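Side-chain contacts in glutamine synthetase (Helicobacter pylori, PDB 5ZLI), which belongs to the glutamine synthetase family of enzymes and assembles as twelve chains, each combining a beta-Grasp domain with a catalytic domain: residues B[78-83]-B[117-122]; B[85-90]-B[248-253]; B[142-147]-B[197-202]; B[201-206]-B[218-223]; B[213-218]-B[242-247]. All coordinates share one frame; numbering follows the deposited sequence.

Interaction 1. Residues B[78-83]-B[117-122]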
# COMPACT_ATOMS: atom_id res chain seq x y z
N THR B 78 23.40 32.11 -43.01
CA THR B 78 22.93 33.13 -43.92
C THR B 78 21.41 33.13 -43.93
O THR B 78 20.80 32.18 -44.45
CB THR B 78 23.45 32.94 -45.34
OG1 THR B 78 24.76 32.37 -45.30
CG2 THR B 78 23.42 34.31 -46.05
N PRO B 79 20.77 34.13 -43.34
CA PRO B 79 19.31 34.15 -43.32
C PRO B 79 18.75 34.38 -44.71
O PRO B 79 19.30 35.16 -45.50
CB PRO B 79 18.98 35.31 -42.37
CG PRO B 79 20.26 35.58 -41.61
CD PRO B 79 21.35 35.25 -42.57
N ASP B 80 17.70 33.64 -45.05
CA ASP B 80 16.90 33.89 -46.25
C ASP B 80 15.57 34.50 -45.79
O ASP B 80 14.83 33.89 -45.01
CB ASP B 80 16.70 32.61 -47.08
CG ASP B 80 16.14 32.90 -48.48
OD1 ASP B 80 15.85 34.08 -48.79
OD2 ASP B 80 16.03 31.96 -49.29
N LEU B 81 15.28 35.70 -46.27
CA LEU B 81 14.10 36.40 -45.76
C LEU B 81 12.89 36.10 -46.64
O LEU B 81 12.24 36.99 -47.17
CB LEU B 81 14.38 37.88 -45.64
CG LEU B 81 15.41 38.08 -44.53
CD1 LEU B 81 15.89 39.53 -44.40
CD2 LEU B 81 14.86 37.55 -43.24
N VAL B 82 12.60 34.81 -46.75
CA VAL B 82 11.38 34.33 -47.39
C VAL B 82 10.73 33.33 -46.45
O VAL B 82 11.41 32.59 -45.74
CB VAL B 82 11.62 33.70 -48.78
CG1 VAL B 82 12.12 34.75 -49.77
CG2 VAL B 82 12.58 32.52 -48.66
N ARG B 83 9.40 33.32 -46.47
CA ARG B 83 8.57 32.39 -45.71
C ARG B 83 8.85 32.44 -44.21
O ARG B 83 8.56 31.48 -43.48
CB ARG B 83 8.72 30.96 -46.24
CG ARG B 83 8.13 30.84 -47.64
CD ARG B 83 8.27 29.45 -48.18
NE ARG B 83 9.67 29.14 -48.40
CZ ARG B 83 10.39 29.60 -49.42
NH1 ARG B 83 9.84 30.42 -50.32
NH2 ARG B 83 11.66 29.25 -49.51
N ILE B 117 22.06 22.65 -51.01
CA ILE B 117 21.90 21.67 -52.07
C ILE B 117 20.57 21.87 -52.79
O ILE B 117 20.52 21.86 -54.02
CB ILE B 117 22.03 20.23 -51.51
CG1 ILE B 117 23.46 20.00 -50.99
CG2 ILE B 117 21.59 19.15 -52.53
CD1 ILE B 117 23.71 18.64 -50.33
N ALA B 118 19.49 22.12 -52.05
CA ALA B 118 18.16 22.19 -52.66
C ALA B 118 18.01 23.37 -53.59
O ALA B 118 17.17 23.33 -54.48
CB ALA B 118 17.06 22.26 -51.60
N LYS B 119 18.78 24.44 -53.38
CA LYS B 119 18.79 25.51 -54.36
C LYS B 119 19.67 25.12 -55.54
O LYS B 119 19.23 25.18 -56.69
CB LYS B 119 19.31 26.77 -53.70
CG LYS B 119 18.41 27.23 -52.62
CD LYS B 119 18.88 28.54 -52.06
CE LYS B 119 17.96 28.95 -50.93
NZ LYS B 119 18.33 30.22 -50.27
N LYS B 120 20.84 24.54 -55.27
CA LYS B 120 21.71 24.15 -56.36
C LYS B 120 21.04 23.09 -57.24
O LYS B 120 21.29 23.03 -58.45
CB LYS B 120 23.03 23.67 -55.76
CG LYS B 120 23.84 24.84 -55.17
CD LYS B 120 25.16 24.44 -54.52
CE LYS B 120 25.92 23.42 -55.32
NZ LYS B 120 26.13 23.81 -56.73
N ALA B 121 20.12 22.31 -56.67
CA ALA B 121 19.42 21.29 -57.45
C ALA B 121 18.31 21.88 -58.29
O ALA B 121 18.01 21.37 -59.38
CB ALA B 121 18.84 20.21 -56.54
N LEU B 122 17.60 22.87 -57.75
CA LEU B 122 16.58 23.57 -58.53
C LEU B 122 17.20 24.57 -59.49
O LEU B 122 16.58 24.90 -60.50
CB LEU B 122 15.58 24.26 -57.60
CG LEU B 122 14.53 25.18 -58.23
CD1 LEU B 122 13.60 24.42 -59.17
CD2 LEU B 122 13.75 25.88 -57.13

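Interaction 2. Residues B[85-90]-B[248-253]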
# COMPACT_ATOMS: atom_id res chain seq x y z
N PHE B 85 8.04 33.63 -40.37
CA PHE B 85 6.74 33.62 -39.75
C PHE B 85 6.89 33.84 -38.26
O PHE B 85 7.91 33.48 -37.68
CB PHE B 85 6.04 32.30 -40.01
CG PHE B 85 6.78 31.12 -39.47
CD1 PHE B 85 7.90 30.61 -40.13
CD2 PHE B 85 6.32 30.46 -38.33
CE1 PHE B 85 8.59 29.47 -39.64
CE2 PHE B 85 6.97 29.33 -37.85
CZ PHE B 85 8.12 28.84 -38.50
N ILE B 86 5.86 34.42 -37.66
CA ILE B 86 5.86 34.53 -36.20
C ILE B 86 5.55 33.17 -35.59
O ILE B 86 4.51 32.56 -35.89
CB ILE B 86 4.85 35.59 -35.74
CG1 ILE B 86 5.34 36.98 -36.12
CG2 ILE B 86 4.56 35.42 -34.29
CD1 ILE B 86 4.42 38.14 -35.67
N ASP B 87 6.41 32.72 -34.69
CA ASP B 87 6.18 31.46 -34.00
C ASP B 87 5.03 31.59 -33.02
O ASP B 87 5.13 32.39 -32.06
CB ASP B 87 7.48 31.03 -33.32
CG ASP B 87 7.46 29.59 -32.86
OD1 ASP B 87 6.41 28.95 -32.99
OD2 ASP B 87 8.53 29.08 -32.46
N PRO B 88 3.93 30.84 -33.19
CA PRO B 88 2.78 31.00 -32.27
C PRO B 88 3.05 30.45 -30.89
O PRO B 88 2.47 30.95 -29.92
CB PRO B 88 1.66 30.23 -32.96
CG PRO B 88 2.37 29.19 -33.73
CD PRO B 88 3.66 29.82 -34.21
N PHE B 89 3.96 29.48 -30.77
CA PHE B 89 4.10 28.75 -29.52
C PHE B 89 4.88 29.54 -28.49
O PHE B 89 4.46 29.60 -27.33
CB PHE B 89 4.80 27.42 -29.75
CG PHE B 89 4.17 26.58 -30.79
CD1 PHE B 89 2.90 26.05 -30.58
CD2 PHE B 89 4.84 26.29 -31.97
CE1 PHE B 89 2.29 25.26 -31.55
CE2 PHE B 89 4.24 25.51 -32.95
CZ PHE B 89 2.96 24.99 -32.74
N SER B 90 5.97 30.19 -28.90
CA SER B 90 6.84 30.87 -27.95
C SER B 90 6.05 31.88 -27.12
O SER B 90 5.19 32.60 -27.64
CB SER B 90 8.01 31.56 -28.65
OG SER B 90 7.54 32.40 -29.67
N LEU B 248 5.63 22.32 -41.08
CA LEU B 248 4.61 21.32 -40.77
C LEU B 248 5.04 20.34 -39.67
O LEU B 248 4.28 20.09 -38.72
CB LEU B 248 4.23 20.57 -42.05
CG LEU B 248 3.24 19.40 -42.23
CD1 LEU B 248 3.76 18.03 -41.81
CD2 LEU B 248 1.99 19.66 -41.49
N LYS B 249 6.24 19.73 -39.80
CA LYS B 249 6.71 18.81 -38.76
C LYS B 249 6.75 19.48 -37.39
O LYS B 249 6.22 18.97 -36.40
CB LYS B 249 8.08 18.23 -39.13
CG LYS B 249 8.08 17.11 -40.22
CD LYS B 249 9.51 16.65 -40.54
CE LYS B 249 9.57 15.69 -41.75
NZ LYS B 249 10.98 15.34 -42.24
N TYR B 250 7.32 20.68 -37.33
CA TYR B 250 7.35 21.47 -36.11
C TYR B 250 5.95 21.76 -35.58
O TYR B 250 5.72 21.72 -34.37
CB TYR B 250 8.10 22.77 -36.42
CG TYR B 250 8.12 23.81 -35.35
CD1 TYR B 250 8.68 23.56 -34.10
CD2 TYR B 250 7.62 25.09 -35.60
CE1 TYR B 250 8.72 24.54 -33.11
CE2 TYR B 250 7.65 26.09 -34.60
CZ TYR B 250 8.20 25.80 -33.37
OH TYR B 250 8.24 26.77 -32.40
N VAL B 251 4.99 22.04 -36.47
CA VAL B 251 3.69 22.52 -36.02
C VAL B 251 2.89 21.40 -35.39
O VAL B 251 2.15 21.62 -34.43
CB VAL B 251 2.92 23.19 -37.17
CG1 VAL B 251 1.51 23.50 -36.75
CG2 VAL B 251 3.60 24.48 -37.57
N VAL B 252 2.91 20.23 -36.00
CA VAL B 252 2.19 19.14 -35.38
C VAL B 252 2.91 18.68 -34.11
O VAL B 252 2.27 18.43 -33.09
CB VAL B 252 1.93 18.02 -36.40
CG1 VAL B 252 1.72 18.60 -37.79
CG2 VAL B 252 3.04 17.09 -36.42
N LYS B 253 4.25 18.62 -34.13
CA LYS B 253 4.97 18.15 -32.94
C LYS B 253 4.66 19.03 -31.73
O LYS B 253 4.46 18.54 -30.61
CB LYS B 253 6.48 18.13 -33.17
CG LYS B 253 7.04 16.72 -33.45
CD LYS B 253 8.50 16.76 -33.87
CE LYS B 253 8.70 17.36 -35.21
NZ LYS B 253 10.05 17.03 -35.70

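Interaction 3. Residues B[142-147]-B[197-202]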
# COMPACT_ATOMS: atom_id res chain seq x y z
N PHE B 142 1.59 11.08 -40.15
CA PHE B 142 2.20 11.13 -38.83
C PHE B 142 1.32 10.42 -37.82
O PHE B 142 0.28 9.86 -38.15
CB PHE B 142 2.41 12.56 -38.38
CG PHE B 142 1.15 13.35 -38.28
CD1 PHE B 142 0.33 13.25 -37.18
CD2 PHE B 142 0.80 14.22 -39.30
CE1 PHE B 142 -0.83 13.99 -37.10
CE2 PHE B 142 -0.31 14.96 -39.22
CZ PHE B 142 -1.16 14.84 -38.11
N PHE B 143 1.78 10.42 -36.58
CA PHE B 143 1.12 9.75 -35.48
C PHE B 143 1.12 10.67 -34.29
O PHE B 143 2.09 11.38 -34.03
CB PHE B 143 1.82 8.45 -35.07
CG PHE B 143 1.53 7.29 -35.95
CD1 PHE B 143 0.45 6.45 -35.68
CD2 PHE B 143 2.34 7.01 -37.04
CE1 PHE B 143 0.17 5.36 -36.50
CE2 PHE B 143 2.08 5.93 -37.86
CZ PHE B 143 0.99 5.09 -37.59
N ILE B 144 0.06 10.63 -33.53
CA ILE B 144 0.00 11.37 -32.29
C ILE B 144 -0.21 10.36 -31.20
O ILE B 144 -1.25 9.70 -31.14
CB ILE B 144 -1.10 12.42 -32.30
CG1 ILE B 144 -0.73 13.48 -33.34
CG2 ILE B 144 -1.32 12.91 -30.85
CD1 ILE B 144 -1.48 14.78 -33.22
N PHE B 145 0.81 10.16 -30.40
CA PHE B 145 0.76 9.20 -29.31
C PHE B 145 0.54 9.89 -27.97
O PHE B 145 0.63 11.12 -27.84
CB PHE B 145 2.04 8.36 -29.34
CG PHE B 145 2.16 7.44 -30.56
CD1 PHE B 145 1.12 6.54 -30.89
CD2 PHE B 145 3.30 7.46 -31.35
CE1 PHE B 145 1.22 5.69 -31.98
CE2 PHE B 145 3.42 6.60 -32.45
CZ PHE B 145 2.38 5.73 -32.76
N ASP B 146 0.18 9.10 -26.96
CA ASP B 146 0.11 9.60 -25.59
C ASP B 146 1.45 9.50 -24.89
O ASP B 146 1.82 10.38 -24.09
CB ASP B 146 -0.95 8.85 -24.76
CG ASP B 146 -2.33 9.01 -25.31
OD1 ASP B 146 -2.60 10.11 -25.86
OD2 ASP B 146 -3.16 8.08 -25.19
N SER B 147 2.18 8.43 -25.18
CA SER B 147 3.38 8.09 -24.46
C SER B 147 4.34 7.34 -25.37
O SER B 147 3.94 6.58 -26.25
CB SER B 147 3.05 7.22 -23.25
OG SER B 147 4.23 6.71 -22.62
N ASP B 197 -12.86 8.42 -33.70
CA ASP B 197 -11.83 9.36 -34.10
C ASP B 197 -11.63 10.37 -32.97
O ASP B 197 -12.48 11.24 -32.74
CB ASP B 197 -12.22 10.02 -35.42
CG ASP B 197 -11.33 11.20 -35.79
OD1 ASP B 197 -10.12 11.18 -35.47
OD2 ASP B 197 -11.87 12.12 -36.44
N THR B 198 -10.51 10.26 -32.27
CA THR B 198 -10.23 11.16 -31.18
C THR B 198 -9.48 12.40 -31.60
O THR B 198 -9.36 13.32 -30.79
CB THR B 198 -9.35 10.50 -30.14
OG1 THR B 198 -8.03 10.37 -30.70
CG2 THR B 198 -9.91 9.14 -29.77
N MET B 199 -8.95 12.45 -32.82
CA MET B 199 -8.02 13.51 -33.20
C MET B 199 -8.67 14.60 -34.02
O MET B 199 -7.98 15.38 -34.67
CB MET B 199 -6.84 12.93 -33.98
CG MET B 199 -6.24 11.68 -33.39
SD MET B 199 -5.27 12.02 -31.91
CE MET B 199 -4.49 10.42 -31.66
N MET B 200 -10.00 14.67 -34.01
CA MET B 200 -10.67 15.58 -34.92
C MET B 200 -10.39 17.03 -34.54
O MET B 200 -10.24 17.88 -35.41
CB MET B 200 -12.17 15.26 -34.93
CG MET B 200 -13.03 16.07 -35.87
SD MET B 200 -14.25 17.01 -34.91
CE MET B 200 -15.76 16.02 -34.94
N ASP B 201 -10.33 17.32 -33.23
CA ASP B 201 -10.03 18.69 -32.80
C ASP B 201 -8.54 18.95 -32.79
O ASP B 201 -8.10 20.10 -32.88
CB ASP B 201 -10.62 18.97 -31.42
CG ASP B 201 -12.14 19.03 -31.44
OD1 ASP B 201 -12.72 19.09 -32.56
OD2 ASP B 201 -12.75 19.01 -30.35
N ILE B 202 -7.75 17.90 -32.60
CA ILE B 202 -6.31 18.02 -32.66
C ILE B 202 -5.88 18.27 -34.11
O ILE B 202 -5.07 19.16 -34.39
CB ILE B 202 -5.68 16.75 -32.07
CG1 ILE B 202 -5.43 16.90 -30.57
CG2 ILE B 202 -4.38 16.41 -32.78
CD1 ILE B 202 -4.19 17.66 -30.20

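Interaction 4. Residues B[201-206]-B[218-223]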
# COMPACT_ATOMS: atom_id res chain seq x y z
N ASP B 201 -10.33 17.32 -33.23
CA ASP B 201 -10.03 18.69 -32.80
C ASP B 201 -8.54 18.95 -32.79
O ASP B 201 -8.10 20.10 -32.88
CB ASP B 201 -10.62 18.97 -31.42
CG ASP B 201 -12.14 19.03 -31.44
OD1 ASP B 201 -12.72 19.09 -32.56
OD2 ASP B 201 -12.75 19.01 -30.35
N ILE B 202 -7.75 17.90 -32.60
CA ILE B 202 -6.31 18.02 -32.66
C ILE B 202 -5.88 18.27 -34.11
O ILE B 202 -5.07 19.16 -34.39
CB ILE B 202 -5.68 16.75 -32.07
CG1 ILE B 202 -5.43 16.90 -30.57
CG2 ILE B 202 -4.38 16.41 -32.78
CD1 ILE B 202 -4.19 17.66 -30.20
N ARG B 203 -6.43 17.49 -35.04
CA ARG B 203 -6.10 17.68 -36.45
C ARG B 203 -6.59 19.04 -36.92
O ARG B 203 -5.86 19.79 -37.58
CB ARG B 203 -6.71 16.54 -37.28
CG ARG B 203 -6.04 15.17 -36.97
CD ARG B 203 -6.37 14.04 -37.94
NE ARG B 203 -7.79 13.97 -38.24
CZ ARG B 203 -8.64 13.07 -37.73
NH1 ARG B 203 -8.20 12.12 -36.93
NH2 ARG B 203 -9.92 13.10 -38.06
N THR B 204 -7.78 19.40 -36.50
CA THR B 204 -8.31 20.71 -36.83
C THR B 204 -7.44 21.83 -36.24
O THR B 204 -7.28 22.89 -36.87
CB THR B 204 -9.74 20.80 -36.33
OG1 THR B 204 -10.56 19.92 -37.12
CG2 THR B 204 -10.25 22.17 -36.47
N GLU B 205 -6.90 21.63 -35.04
CA GLU B 205 -6.05 22.66 -34.43
C GLU B 205 -4.70 22.76 -35.12
O GLU B 205 -4.08 23.83 -35.13
CB GLU B 205 -5.88 22.40 -32.94
CG GLU B 205 -4.88 23.32 -32.21
CD GLU B 205 -4.82 23.01 -30.70
OE1 GLU B 205 -5.43 21.99 -30.30
OE2 GLU B 205 -4.15 23.76 -29.93
N ILE B 206 -4.20 21.65 -35.66
CA ILE B 206 -2.96 21.68 -36.45
C ILE B 206 -3.11 22.57 -37.68
O ILE B 206 -2.37 23.55 -37.86
CB ILE B 206 -2.55 20.24 -36.81
CG1 ILE B 206 -2.00 19.59 -35.53
CG2 ILE B 206 -1.59 20.20 -37.96
CD1 ILE B 206 -1.80 18.10 -35.56
N PHE B 218 -5.34 21.73 -47.81
CA PHE B 218 -6.62 21.34 -48.39
C PHE B 218 -7.35 20.29 -47.56
O PHE B 218 -8.44 20.57 -47.04
CB PHE B 218 -6.52 20.89 -49.87
CG PHE B 218 -5.37 19.93 -50.18
CD1 PHE B 218 -5.55 18.55 -50.10
CD2 PHE B 218 -4.12 20.41 -50.58
CE1 PHE B 218 -4.51 17.65 -50.40
CE2 PHE B 218 -3.07 19.52 -50.87
CZ PHE B 218 -3.27 18.14 -50.78
N VAL B 219 -6.77 19.12 -47.35
CA VAL B 219 -7.50 18.00 -46.77
C VAL B 219 -6.91 17.65 -45.41
O VAL B 219 -5.72 17.84 -45.17
CB VAL B 219 -7.48 16.78 -47.72
CG1 VAL B 219 -6.10 16.16 -47.75
CG2 VAL B 219 -8.50 15.75 -47.29
N VAL B 220 -7.75 17.16 -44.51
CA VAL B 220 -7.27 16.65 -43.23
C VAL B 220 -8.17 15.51 -42.78
O VAL B 220 -9.37 15.70 -42.54
CB VAL B 220 -7.18 17.78 -42.20
CG1 VAL B 220 -8.51 18.37 -41.94
CG2 VAL B 220 -6.59 17.27 -40.91
N HIS B 221 -7.58 14.32 -42.60
CA HIS B 221 -8.35 13.15 -42.22
C HIS B 221 -7.54 12.33 -41.24
O HIS B 221 -6.32 12.48 -41.15
CB HIS B 221 -8.75 12.25 -43.44
CG HIS B 221 -7.59 11.74 -44.27
ND1 HIS B 221 -6.92 10.57 -43.99
CD2 HIS B 221 -6.96 12.28 -45.35
CE1 HIS B 221 -5.95 10.39 -44.88
NE2 HIS B 221 -5.94 11.42 -45.70
N HIS B 222 -8.23 11.51 -40.48
CA HIS B 222 -7.56 10.38 -39.87
C HIS B 222 -6.95 9.48 -40.95
O HIS B 222 -7.45 9.40 -42.08
CB HIS B 222 -8.57 9.58 -39.04
CG HIS B 222 -7.97 8.88 -37.87
ND1 HIS B 222 -8.04 9.38 -36.58
CD2 HIS B 222 -7.26 7.73 -37.78
CE1 HIS B 222 -7.43 8.55 -35.76
NE2 HIS B 222 -6.94 7.54 -36.46
N GLU B 223 -5.87 8.78 -40.62
CA GLU B 223 -5.29 7.81 -41.56
C GLU B 223 -5.55 6.37 -41.12
O GLU B 223 -6.21 6.12 -40.12
CB GLU B 223 -3.80 8.08 -41.74
CG GLU B 223 -3.41 8.60 -43.12
CD GLU B 223 -3.65 7.55 -44.22
OE1 GLU B 223 -4.20 7.91 -45.29
OE2 GLU B 223 -3.22 6.37 -44.03

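Interaction 5. Residues B[213-218]-B[242-247]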
# COMPACT_ATOMS: atom_id res chain seq x y z
N VAL B 213 1.45 29.89 -40.11
CA VAL B 213 2.85 29.95 -40.38
C VAL B 213 3.11 30.05 -41.89
O VAL B 213 4.21 29.74 -42.36
CB VAL B 213 3.58 28.77 -39.73
CG1 VAL B 213 3.27 28.76 -38.28
CG2 VAL B 213 3.16 27.47 -40.35
N GLY B 214 2.09 30.47 -42.64
CA GLY B 214 2.19 30.68 -44.07
C GLY B 214 2.06 29.44 -44.93
O GLY B 214 2.65 29.39 -46.00
N LEU B 215 1.27 28.47 -44.51
CA LEU B 215 1.06 27.24 -45.25
C LEU B 215 -0.40 27.05 -45.56
O LEU B 215 -1.26 27.27 -44.70
CB LEU B 215 1.55 26.03 -44.47
CG LEU B 215 2.73 25.27 -45.03
CD1 LEU B 215 2.98 24.06 -44.17
CD2 LEU B 215 2.29 24.83 -46.42
N GLU B 216 -0.69 26.64 -46.80
CA GLU B 216 -2.07 26.37 -47.21
C GLU B 216 -2.36 24.86 -47.20
O GLU B 216 -1.57 24.04 -47.69
CB GLU B 216 -2.38 26.99 -48.57
CG GLU B 216 -2.83 28.45 -48.45
CD GLU B 216 -3.61 28.96 -49.66
OE1 GLU B 216 -3.26 28.60 -50.81
OE2 GLU B 216 -4.59 29.72 -49.45
N THR B 217 -3.50 24.53 -46.62
CA THR B 217 -3.96 23.17 -46.40
C THR B 217 -5.21 22.93 -47.23
O THR B 217 -6.07 23.82 -47.33
CB THR B 217 -4.29 22.97 -44.91
OG1 THR B 217 -5.28 23.93 -44.52
CG2 THR B 217 -3.06 23.17 -44.04
N PHE B 218 -5.34 21.73 -47.81
CA PHE B 218 -6.62 21.34 -48.39
C PHE B 218 -7.35 20.29 -47.56
O PHE B 218 -8.44 20.57 -47.04
CB PHE B 218 -6.52 20.89 -49.87
CG PHE B 218 -5.37 19.93 -50.18
CD1 PHE B 218 -5.55 18.55 -50.10
CD2 PHE B 218 -4.12 20.41 -50.58
CE1 PHE B 218 -4.51 17.65 -50.40
CE2 PHE B 218 -3.07 19.52 -50.87
CZ PHE B 218 -3.27 18.14 -50.78
N ALA B 242 10.16 21.73 -49.42
CA ALA B 242 10.93 21.17 -48.33
C ALA B 242 10.90 22.08 -47.13
O ALA B 242 10.99 21.61 -45.99
CB ALA B 242 12.38 20.96 -48.77
N ASP B 243 10.82 23.39 -47.37
CA ASP B 243 10.68 24.33 -46.27
C ASP B 243 9.37 24.13 -45.53
O ASP B 243 9.36 24.07 -44.30
CB ASP B 243 10.76 25.76 -46.78
CG ASP B 243 12.15 26.25 -46.88
OD1 ASP B 243 13.09 25.45 -46.75
OD2 ASP B 243 12.30 27.46 -47.05
N ASN B 244 8.27 23.98 -46.26
CA ASN B 244 7.00 23.86 -45.56
C ASN B 244 6.92 22.56 -44.81
O ASN B 244 6.25 22.48 -43.79
CB ASN B 244 5.83 23.94 -46.55
CG ASN B 244 5.65 25.30 -47.13
OD1 ASN B 244 6.00 26.31 -46.52
ND2 ASN B 244 5.09 25.36 -48.33
N VAL B 245 7.65 21.55 -45.28
CA VAL B 245 7.73 20.30 -44.55
C VAL B 245 8.36 20.52 -43.18
O VAL B 245 7.83 20.07 -42.17
CB VAL B 245 8.47 19.25 -45.38
CG1 VAL B 245 8.88 18.03 -44.53
CG2 VAL B 245 7.61 18.84 -46.60
N GLN B 246 9.49 21.25 -43.13
CA GLN B 246 10.08 21.59 -41.82
C GLN B 246 9.08 22.29 -40.90
O GLN B 246 8.94 21.94 -39.73
CB GLN B 246 11.35 22.45 -41.96
CG GLN B 246 12.57 21.79 -42.59
CD GLN B 246 12.98 20.45 -41.94
OE1 GLN B 246 12.35 19.43 -42.17
NE2 GLN B 246 14.01 20.49 -41.08
N LYS B 247 8.37 23.31 -41.42
CA LYS B 247 7.35 24.01 -40.62
C LYS B 247 6.26 23.04 -40.14
O LYS B 247 5.93 23.01 -38.95
CB LYS B 247 6.72 25.15 -41.41
CG LYS B 247 7.59 26.34 -41.76
CD LYS B 247 6.64 27.50 -42.17
CE LYS B 247 7.35 28.64 -42.91
NZ LYS B 247 6.45 29.75 -43.24

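Interaction 1. Residues B[78-83]-B[117-122]
Lys119 reaches Asp80 with the end of its chain, its NZ lying 3.0 Å from Asp80 OD2 in a hydrogen-bonded salt bridge. The ammonium arrives above the carboxylate plane, 46° out of it. The two side chains come from opposite directions to span a wide separation, since even the closest alpha carbons, those of Asp80 and Lys119, are 11.8 Å apart. Such a gap calls for a long side chain: with CG anti to the carbonyl carbon (chi1 -64°), Lys119 runs fully extended from helix 114-128. The short aspartate is carried on strand 74-81, so the bridge ties this strand of the beta-Grasp region to helix 114-128. Each partner is itself shared. Asp80 OD2 has its strongest polar partner in Arg115, one turn earlier on the same helix as Lys119, while Lys119 NZ also pairs with Asp100 OD2 on strand 94-103. Just beyond Asp80 the chain turns a corner, with Leu81 at the centre of an inverse gamma turn.

Interaction 2. Residues B[85-90]-B[248-253]
Phe89 and Val251 bring the two backbones closest, at 9.0 Å between alpha carbons, where the loop after strand 84-87 passes helix 238-258. Tyr250 and Phe89 carry most of the contact. The tyrosine CG stands anti to the backbone N (chi1 173°), which sends the phenol out from the helix to Asp87. There Tyr250 OH donates to Asp87 OD2; the modelled separation is very short, and at this resolution its exact length is doubtful. Carboxylate and ring planes are turned 63° apart, with the carboxylate at the ring edge. Phe89 presents its own edge to one face of Tyr250 in an offset T-shaped pair, centroids 5.4 Å apart and planes at 89°, with Phe89 CD2 lying 3.7 Å from Tyr250 CZ. Pro88 CG sits over a face of the phenylalanine ring, 4.1 Å above its plane. Asp87 OD1 accepts a weak hydrogen bond from Phe89 N. Arg30 joins from the same chain by a salt bridge to Asp87 OD2 and a cation-pi contact with Tyr250. Tyrosine thus serves two roles at this buried junction of the beta-Grasp and catalytic regions: its hydroxyl, with Arg30, probably helps to satisfy the buried carboxylate, while its ring supplies an apolar, electron-rich face.

Interaction 3. Residues B[142-147]-B[197-202]
Ile144 meets both Met199 and Ile202 across this contact, near the end of strand 133-145, and divides its branches between the partners. CG2, anti to the backbone N, lies alongside the thioether, 4.2 Å from Met199 SD, while Met199 CE stands 4.0 Å from Ile144 CB. The other branch sends CD1 to Ile202 CG2, 3.4 Å away, the two isoleucines crossing at a slant. Here the start of helix 200-212 packs on the large mixed sheet of the catalytic region, where a branched residue can fill two directions and a flexible methionine, bent at chi2 (-74°), can fold its methyl onto the strand. Met199 is the N-cap residue, and its backbone N is engaged in an Asx turn: Asp197 OD1 accepts from Met199 N at 3.2 Å, the donor standing well above the carboxylate plane. Just past Ile144 the strand ends in a classic beta bulge, Asp146 and Ser147 both facing Asp162.

Interaction 4. Residues B[201-206]-B[218-223]
Arg203 and Val220 pack through apolar atoms, Arg203 CB lying 3.7 Å from Val220 CG2. The 201-206 segment of helix 200-212 runs nearly antiparallel to strand 218-222, at 155° with axes 8.9 Å apart, as expected of a helix whose chain turns back to enter the adjacent strand. A face contact follows. Arg203 bends at chi3 (-45°), laying its guanidinium flat over the peptide joining His221 and His222; His222 N is 3.1 Å above the guanidinium plane, over its centre, and the valine methyl stands at the edge. No hydrogen bond runs from NE or NH2 to His222 N, since all three are donors. Among the polar groups, Arg203 NH1 comes to the edge of the His222 ring, whose plane is turned 88° from the guanidinium. The main partner of each is Asp197: its OD1 forms a salt bridge with Arg203 NH1 and a hydrogen bond with His222 ND1. A strand of a neighbouring subunit pairs with Val219 and Val220, carrying the sheet across the interface. Arginine suits this buried place because its chain packs on valine and its flat head on a peptide, while Asp197 probably offsets its charge and holds arginine and histidine together.

Interaction 5. Residues B[213-218]-B[242-247]
Lys247 sets CG anti to the carbonyl carbon (chi1 -68°) and stays extended to its tip, a shape that carries NZ from helix 238-258 to Val213 O. Asn244, one turn earlier, has nearly the same first torsion (-70°), which aims its amide at Leu215. Lys247 NZ donates to Val213 O; the modelled bond is very short and its precise length doubtful. On the way the lysine slides past Val213, with CD 3.9 Å from Val213 CG2, and its methylenes also meet Phe85. Leucine suits its place by packing its branched end obliquely on the CB and flat amide of Asn244: Leu215 CD2 is 3.4 Å from Asn244 ND2. The carbonyl reached by the lysine belongs to Val213, just where helix 200-212 ends in a Schellman motif with Gly214 as the C-prime residue. The positive phi there (81°) comes easily to glycine, and the chain then leads into strand 217-222. A second carbonyl, Arg83 O, also accepts from Lys247 NZ. Because the helix dipole places partial negative charge at its C-terminal end, an ammonium here probably gains from it, and its two backbone acceptors probably let a buried lysine join the helix end to the beta-Grasp region.

Interaction 1 lies at the surface and depends on a single salt bridge; the other four are buried. Interactions 1 and 2 both join the beta-Grasp sheet to helices of the catalytic region, the first by charge, the second by aromatic rings and a hydroxyl-carboxylate bond. Interactions 2 and 5 use successive parts of helix 238-258 and touch where Phe85 packs on Val213 and Lys247, while Arg83 links interaction 1 to interaction 5. Interactions 3 and 4 share helix 200-212 and the same sheet, yet interaction 3 has no hydrogen bond across its segments and is mainly apolar, whereas interaction 4 centres on an arginine, with Asp197 of interaction 3 as its counter-ion. Interaction 5 begins where that helix ends.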